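Local atomic coordinates of DUF1491 domain-containing protein (Caulobacter crescentus, PDB entry 4GOQ), a protein that is of unknown function but belongs to the DUF1491 family and folds as a single small domain of helices and a mixed beta sheet. Residues A[15-19]-A[20-24]. Residues are numbered along the deposited sequence; the frame is centred on the assembly and turned at random.
Sequences RRAEL and GGAFA
Ala17 and Ala24 meet methyl to methyl where the chain doubles back after helix 6-19, with CB of Ala17 3.6 Å from CB of Ala24. Of these two, the methyl of Ala22 touches Ala17 alone: its CB lies 4.1 Å from CB of Ala17 and 3.5 Å from the carbonyl O of Ala17. Small methyls thus meet where the strand begins beside the last turn of the helix.

The backbone makes the reversal. Gly20 N gives a bent hydrogen bond of 3.1 Å to Arg16 O, a bond of i to i-4 helical spacing, and a weak one to Ala17 O. Ala17 O takes its main bond from Ala22 N, at 2.9 Å and with an N-H...O angle of 155°; the donor sits above the carbonyl plane. Next to it, Gly21 N bonds to Glu18 O at 3.0 Å, approaching steeply from above that carbonyl plane. These two bonds back into the last turn, six-to-one from Ala22 and five-to-two from Gly21, make a Schellman motif, and Gly21 supplies the positive phi (93°) that turns the chain out of the helix.

On the outer side of the helix, Leu19 reaches back one turn to the side chain of Arg15. Its CG stands anti to the carbonyl carbon (chi1 -61°), and CD1 rests 4.2 Å above the guanidinium plane of Arg15, over its centre.

Outside the turn, Arg16 NE bonds to the carbonyl O of Phe103, and Arg101 NH2 holds Gly20 O. Phe103 also packs on Ala17 and Ala22, while Ile95 touches Ala22 and Ala24. Backbone bonding of Phe23 with Glu96 sets strand 23-28, an outermost strand of the mixed sheet, antiparallel to strand 91-97, so the turn carries the chain from helix 6-19 directly onto the sheet's edge.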
# COMPACT_ATOMS: atom_id res chain seq x y z
N ARG A 15 9.82 -1.01 -8.00
CA ARG A 15 10.83 -0.45 -8.87
C ARG A 15 10.88 1.07 -8.75
O ARG A 15 11.97 1.63 -8.56
CB ARG A 15 10.55 -0.86 -10.32
CG ARG A 15 11.28 -0.05 -11.35
CD ARG A 15 11.04 -0.71 -12.69
NE ARG A 15 11.39 0.16 -13.80
CZ ARG A 15 12.62 0.34 -14.25
NH1 ARG A 15 13.65 -0.25 -13.65
NH2 ARG A 15 12.84 1.14 -15.28
N ARG A 16 9.72 1.74 -8.84
CA ARG A 16 9.61 3.18 -8.70
C ARG A 16 10.11 3.68 -7.33
O ARG A 16 10.82 4.68 -7.26
CB ARG A 16 8.13 3.58 -8.91
CG ARG A 16 7.86 5.03 -9.19
CD ARG A 16 6.49 5.26 -9.85
NE ARG A 16 5.39 4.57 -9.16
CZ ARG A 16 4.70 3.54 -9.66
NH1 ARG A 16 4.98 3.07 -10.87
NH2 ARG A 16 3.71 3.00 -8.96
N ALA A 17 9.71 3.01 -6.24
CA ALA A 17 10.12 3.41 -4.90
C ALA A 17 11.63 3.27 -4.75
O ALA A 17 12.28 4.21 -4.30
CB ALA A 17 9.39 2.57 -3.85
N GLU A 18 12.19 2.12 -5.20
CA GLU A 18 13.64 1.89 -5.13
C GLU A 18 14.41 2.93 -5.92
O GLU A 18 15.39 3.44 -5.40
CB GLU A 18 14.02 0.49 -5.63
CG GLU A 18 13.61 -0.61 -4.67
CD GLU A 18 14.01 -2.00 -5.11
OE1 GLU A 18 14.17 -2.23 -6.33
OE2 GLU A 18 14.15 -2.88 -4.22
N LEU A 19 13.92 3.32 -7.12
CA LEU A 19 14.55 4.37 -7.94
C LEU A 19 14.49 5.74 -7.27
O LEU A 19 15.31 6.59 -7.57
CB LEU A 19 13.91 4.49 -9.32
CG LEU A 19 13.97 3.26 -10.24
CD1 LEU A 19 13.27 3.55 -11.54
CD2 LEU A 19 15.39 2.82 -10.48
N GLY A 20 13.49 5.96 -6.42
CA GLY A 20 13.34 7.20 -5.66
C GLY A 20 14.15 7.21 -4.37
O GLY A 20 14.16 8.22 -3.67
N GLY A 21 14.81 6.10 -4.04
CA GLY A 21 15.62 5.99 -2.83
C GLY A 21 14.90 5.43 -1.63
O GLY A 21 15.45 5.41 -0.53
N ALA A 22 13.67 4.94 -1.83
CA ALA A 22 12.93 4.39 -0.71
C ALA A 22 13.23 2.91 -0.53
O ALA A 22 13.78 2.28 -1.42
CB ALA A 22 11.44 4.62 -0.91
N PHE A 23 12.93 2.39 0.64
CA PHE A 23 13.05 0.96 0.92
C PHE A 23 11.63 0.41 0.65
O PHE A 23 10.67 0.95 1.20
CB PHE A 23 13.57 0.74 2.35
CG PHE A 23 13.83 -0.69 2.80
CD1 PHE A 23 14.68 -1.53 2.09
CD2 PHE A 23 13.27 -1.17 3.99
CE1 PHE A 23 14.92 -2.84 2.51
CE2 PHE A 23 13.53 -2.48 4.42
CZ PHE A 23 14.35 -3.31 3.68
N ALA A 24 11.48 -0.52 -0.31
CA ALA A 24 10.15 -1.04 -0.63
C ALA A 24 10.19 -2.55 -0.60
O ALA A 24 11.02 -3.15 -1.30
CB ALA A 24 9.70 -0.54 -1.99